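Local structure of glucose-6-phosphate 1-dehydrogenase (Mycobacterium avium, 4LGV) at residues G109-T112 and L116-E119; D275-K280 and F431-A436. The protein catalyses the NADP-linked oxidation of glucose 6-phosphate to 6-phosphogluconolactone, the entry step of the pentose phosphate pathway. One frame throughout, in Å; residues are numbered along the deposited sequence.

Interaction 1. Residues G109-T112 and L116-E119; sequences GDVT and LYSE
Tyr117 reaches across from the helix to the loop and hydrogen-bonds through OH to the backbone oxygen of Val111, a short link of 2.6 Å between Tyr117 OH and Val111 O. The phenol oxygen lies in the carbonyl plane, on a lone pair, with a C=O...O angle of 125°. The carbonyl meets the ring at its edge, close to the ring plane, and Tyr117 CE1 lies 3.2 Å from Val111 O. The valine side chain takes a smaller share: Val111 CB comes within 3.6 Å of Tyr117 OH.

Leu116 makes the other tight part. With CG anti to the backbone N (chi1 -180°), the side chain extends toward the loop and sets Leu116 CD1 against the backbone of Gly109, 3.4 Å from Gly109 C and 3.5 Å from Gly109 CA. Gly109 has no side chain, and the methyl lies directly on its backbone. The second methyl, Leu116 CD2, sits 3.7 Å above the centre of the Tyr117 ring, a CH-pi-like placement that covers one face.

The solvent side is looser. Asp110 points away from the helix and closes an Asx turn, Asp110 OD1 accepting from Thr112 N at 3.0 Å and also from Thr112 OG1, both donors arriving from the same face of the carboxylate. The exposed Asp110 and Thr112 side chains stay clear of the helix.

The contact packs the loop that leaves strand 104-108, at one edge of the parallel Rossmann-type sheet, against helix 114-123, which follows it. Val111 and Tyr117 also touch Ile144 of helix 141-150, and Val111, Leu116 and Tyr117 all meet Phe36 of strand 32-36.

Interaction 2. Residues D275-K280 and F431-A436; sequences DLNDKK and FAREDA
Arg433 lies over Asn277 and joins Asp278 to Asp435 in a salt-bridge network between helix 273-284 and the start of helix 434-449, where Arg433 holds the N-cap position. Arg433 CB packs 3.9 Å from Asn277 ND2. The chain then runs outward, CG anti to the backbone N. CD, near Asn277 CB, is where the chain bends (chi3 66°), turning NE toward Asp435; Arg433 NE donates to Asp435 OD1 at 3.0 Å in an almost straight bond (174°). At the tip, Asn277 CB sits 3.5 Å above the centre of the Arg433 guanidinium, covering one face with a methylene.

The edges of the group carry the charge pairing. NH2 gives one hydrogen bond to the syn lone pair of Asp435 OD2, so this carboxylate is gripped side-on by NE and NH2, one nitrogen to each oxygen. The opposing helix is held end-on: both NH1 and NH2 converge on the single atom Asp278 OD1. NH1 has a further salt-bridge partner in Asp274. Bonds to Asp278, Asp435 and Asp274 round its edge would hold the guanidinium against rotation, and its charge probably offsets that of the closely gathered carboxylates.

Two waters extend the joint. One accepts from the backbone N of Arg433 and donates to Asn277 OD1, which also accepts from Lys280 NZ; the other donates to Asn277 O and to Asp435 OD1. Helix 273-284 also reaches the second subunit, where Asp275 pairs with Arg285 of that subunit. Within the network, Arg433 NH2 lies 2.9 Å from Asp278 OD1, on its anti lone pair, with the acceptor 6° out of the guanidinium plane.

Interaction 1 comes first along the chain and closes before interaction 2 opens. Their centres are 33 Å apart and their nearest atoms about 20 Å, so they do not touch. Interaction 1 belongs to the NAD-binding domain, beside strand 104-108, an outer strand of its parallel six-stranded sheet. Interaction 2 belongs to the C-terminal domain, with its centre about 14 Å from the centre of the chain, and of the two only it comes near another chain, through helix 273-284. Phe431 packs on Leu189 and Val191 of strand 188-191, the other outer strand. Interaction 2 thus lies where the C-terminal part meets the dinucleotide-binding sheet, whereas interaction 1 is internal to that first domain.

Interaction 1. Residues G109-T112 and L116-E119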
loop_
_atom_site.group_PDB
_atom_site.type_symbol
_atom_site.label_atom_id
_atom_site.label_comp_id
_atom_site.label_asym_id
_atom_site.label_seq_id
_atom_site.Cartn_x
_atom_site.Cartn_y
_atom_site.Cartn_z
ATOM N N GLY A 109 48.253 -23.866 34.970
ATOM C CA GLY A 109 48.252 -25.280 34.663
ATOM C C GLY A 109 47.968 -25.539 33.214
ATOM O O GLY A 109 47.844 -24.606 32.434
ATOM N N ASP A 110 47.852 -26.820 32.880
ATOM C CA ASP A 110 47.578 -27.282 31.535
ATOM C C ASP A 110 46.081 -27.527 31.425
ATOM O O ASP A 110 45.502 -28.363 32.157
ATOM C CB ASP A 110 48.322 -28.608 31.279
ATOM C CG ASP A 110 48.365 -29.028 29.787
ATOM O OD1 ASP A 110 47.406 -28.748 29.065
ATOM O OD2 ASP A 110 49.340 -29.687 29.349
ATOM N N VAL A 111 45.469 -26.856 30.459
ATOM C CA VAL A 111 44.015 -26.925 30.246
ATOM C C VAL A 111 43.531 -28.257 29.737
ATOM O O VAL A 111 42.343 -28.510 29.775
ATOM C CB VAL A 111 43.513 -25.817 29.285
ATOM C CG1 VAL A 111 43.675 -24.458 29.935
ATOM C CG2 VAL A 111 44.250 -25.851 27.961
ATOM N N THR A 112 44.436 -29.115 29.273
ATOM C CA THR A 112 44.063 -30.490 28.915
ATOM C C THR A 112 44.182 -31.452 30.096
ATOM O O THR A 112 43.836 -32.599 29.954
ATOM C CB THR A 112 44.922 -31.052 27.730
ATOM O OG1 THR A 112 46.312 -31.064 28.059
ATOM C CG2 THR A 112 44.718 -30.195 26.488
ATOM N N LEU A 116 44.112 -29.322 36.850
ATOM C CA LEU A 116 43.826 -27.904 36.826
ATOM C C LEU A 116 42.382 -27.653 37.282
ATOM O O LEU A 116 42.113 -26.725 38.039
ATOM C CB LEU A 116 44.050 -27.368 35.423
ATOM C CG LEU A 116 43.785 -25.845 35.217
ATOM C CD1 LEU A 116 44.766 -25.241 34.237
ATOM C CD2 LEU A 116 42.409 -25.644 34.631
ATOM N N TYR A 117 41.469 -28.517 36.844
ATOM C CA TYR A 117 40.046 -28.364 37.087
ATOM C C TYR A 117 39.655 -28.732 38.513
ATOM O O TYR A 117 38.722 -28.163 39.071
ATOM C CB TYR A 117 39.269 -29.132 36.015
ATOM C CG TYR A 117 39.560 -28.575 34.641
ATOM C CD1 TYR A 117 40.661 -29.009 33.912
ATOM C CD2 TYR A 117 38.776 -27.572 34.089
ATOM C CE1 TYR A 117 40.962 -28.478 32.679
ATOM C CE2 TYR A 117 39.064 -27.043 32.837
ATOM C CZ TYR A 117 40.157 -27.504 32.138
ATOM O OH TYR A 117 40.516 -26.993 30.899
ATOM N N SER A 118 40.344 -29.707 39.097
ATOM C CA SER A 118 40.190 -30.013 40.523
ATOM C C SER A 118 40.573 -28.805 41.345
ATOM O O SER A 118 39.906 -28.459 42.320
ATOM C CB SER A 118 41.103 -31.176 40.962
ATOM O OG SER A 118 40.782 -32.321 40.227
ATOM N N GLU A 119 41.690 -28.205 40.988
ATOM C CA GLU A 119 42.121 -26.965 41.639
ATOM C C GLU A 119 41.106 -25.806 41.466
ATOM O O GLU A 119 40.746 -25.101 42.420
ATOM C CB GLU A 119 43.468 -26.554 41.056
ATOM C CG GLU A 119 44.630 -26.713 41.997
ATOM C CD GLU A 119 45.885 -26.065 41.420
ATOM O OE1 GLU A 119 46.401 -26.596 40.398
ATOM O OE2 GLU A 119 46.310 -25.014 41.975
#

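Interaction 2. Residues D275-K280 and F431-A436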
loop_
_atom_site.group_PDB
_atom_site.type_symbol
_atom_site.label_atom_id
_atom_site.label_comp_id
_atom_site.label_asym_id
_atom_site.label_seq_id
_atom_site.Cartn_x
_atom_site.Cartn_y
_atom_site.Cartn_z
ATOM N N ASP A 275 13.454 -14.025 20.839
ATOM C CA ASP A 275 12.501 -13.456 19.921
ATOM C C ASP A 275 13.241 -12.696 18.812
ATOM O O ASP A 275 12.864 -12.763 17.665
ATOM C CB ASP A 275 11.580 -12.521 20.667
ATOM C CG ASP A 275 10.759 -13.247 21.718
ATOM O OD1 ASP A 275 10.359 -14.407 21.486
ATOM O OD2 ASP A 275 10.453 -12.605 22.743
ATOM N N LEU A 276 14.282 -11.985 19.164
ATOM C CA LEU A 276 15.041 -11.255 18.202
ATOM C C LEU A 276 15.775 -12.220 17.245
ATOM O O LEU A 276 15.749 -12.076 16.037
ATOM C CB LEU A 276 16.063 -10.353 18.920
ATOM C CG LEU A 276 17.196 -9.790 18.072
ATOM C CD1 LEU A 276 16.638 -8.908 16.972
ATOM C CD2 LEU A 276 18.209 -9.014 18.935
ATOM N N ASN A 277 16.413 -13.216 17.819
ATOM C CA ASN A 277 17.115 -14.214 17.055
ATOM C C ASN A 277 16.207 -15.115 16.187
ATOM O O ASN A 277 16.630 -15.495 15.129
ATOM C CB ASN A 277 17.993 -15.040 18.000
ATOM C CG ASN A 277 19.223 -14.283 18.415
ATOM O OD1 ASN A 277 19.752 -13.483 17.655
ATOM N ND2 ASN A 277 19.684 -14.527 19.610
ATOM N N ASP A 278 14.957 -15.371 16.605
ATOM C CA ASP A 278 13.988 -15.970 15.719
ATOM C C ASP A 278 13.832 -15.101 14.445
ATOM O O ASP A 278 13.787 -15.639 13.359
ATOM C CB ASP A 278 12.598 -16.115 16.357
ATOM C CG ASP A 278 12.536 -17.206 17.405
ATOM O OD1 ASP A 278 13.498 -17.985 17.552
ATOM O OD2 ASP A 278 11.550 -17.237 18.173
ATOM N N LYS A 279 13.784 -13.774 14.575
ATOM C CA LYS A 279 13.506 -12.970 13.405
ATOM C C LYS A 279 14.713 -12.917 12.457
ATOM O O LYS A 279 14.548 -12.922 11.246
ATOM C CB LYS A 279 13.105 -11.565 13.806
ATOM C CG LYS A 279 11.797 -11.501 14.577
ATOM C CD LYS A 279 10.610 -11.746 13.672
ATOM C CE LYS A 279 9.883 -13.023 13.960
ATOM N NZ LYS A 279 8.778 -13.140 12.940
ATOM N N LYS A 280 15.915 -12.868 13.037
ATOM C CA LYS A 280 17.094 -12.827 12.247
ATOM C C LYS A 280 17.205 -14.145 11.442
ATOM O O LYS A 280 17.507 -14.104 10.284
ATOM C CB LYS A 280 18.324 -12.626 13.122
ATOM C CG LYS A 280 18.474 -11.259 13.809
ATOM C CD LYS A 280 19.925 -11.203 14.298
ATOM C CE LYS A 280 20.216 -10.357 15.505
ATOM N NZ LYS A 280 21.179 -11.039 16.418
ATOM N N PHE A 431 25.031 -11.654 20.742
ATOM C CA PHE A 431 25.696 -12.917 20.544
ATOM C C PHE A 431 24.855 -13.798 19.618
ATOM O O PHE A 431 23.759 -14.194 19.943
ATOM C CB PHE A 431 25.918 -13.589 21.878
ATOM C CG PHE A 431 26.786 -12.782 22.832
ATOM C CD1 PHE A 431 28.154 -12.805 22.716
ATOM C CD2 PHE A 431 26.221 -12.000 23.821
ATOM C CE1 PHE A 431 28.944 -12.055 23.557
ATOM C CE2 PHE A 431 27.010 -11.254 24.678
ATOM C CZ PHE A 431 28.363 -11.295 24.558
ATOM N N ALA A 432 25.408 -14.103 18.458
ATOM C CA ALA A 432 24.713 -14.861 17.463
ATOM C C ALA A 432 24.347 -16.249 17.985
ATOM O O ALA A 432 25.103 -16.907 18.710
ATOM C CB ALA A 432 25.589 -14.957 16.204
ATOM N N ARG A 433 23.174 -16.688 17.598
ATOM C CA ARG A 433 22.647 -17.967 18.015
ATOM C C ARG A 433 22.986 -19.004 16.951
ATOM O O ARG A 433 23.221 -18.674 15.781
ATOM C CB ARG A 433 21.142 -17.862 18.213
ATOM C CG ARG A 433 20.515 -18.996 19.005
ATOM C CD ARG A 433 19.038 -18.767 19.301
ATOM N NE ARG A 433 18.215 -18.778 18.078
ATOM C CZ ARG A 433 16.911 -18.450 18.019
ATOM N NH1 ARG A 433 16.234 -18.096 19.121
ATOM N NH2 ARG A 433 16.266 -18.484 16.865
ATOM N N GLU A 434 23.030 -20.253 17.377
ATOM C CA GLU A 434 23.492 -21.372 16.567
ATOM C C GLU A 434 22.829 -21.477 15.187
ATOM O O GLU A 434 23.495 -21.694 14.165
ATOM C CB GLU A 434 23.313 -22.619 17.438
ATOM C CG GLU A 434 23.166 -23.993 16.823
ATOM C CD GLU A 434 22.583 -25.035 17.862
ATOM O OE1 GLU A 434 21.487 -25.586 17.638
ATOM O OE2 GLU A 434 23.193 -25.316 18.926
ATOM N N ASP A 435 21.517 -21.343 15.154
ATOM C CA ASP A 435 20.785 -21.482 13.889
ATOM C C ASP A 435 21.250 -20.386 12.887
ATOM O O ASP A 435 21.458 -20.666 11.730
ATOM C CB ASP A 435 19.272 -21.463 14.119
ATOM C CG ASP A 435 18.775 -20.204 14.900
ATOM O OD1 ASP A 435 19.554 -19.392 15.468
ATOM O OD2 ASP A 435 17.569 -20.049 14.984
ATOM N N ALA A 436 21.473 -19.174 13.360
ATOM C CA ALA A 436 21.965 -18.106 12.484
ATOM C C ALA A 436 23.394 -18.374 12.007
ATOM O O ALA A 436 23.748 -18.155 10.852
ATOM C CB ALA A 436 21.903 -16.782 13.209
HETATM O O HOH W 1 21.500 -14.781 15.923
HETATM O O HOH W 2 19.373 -16.447 15.284
#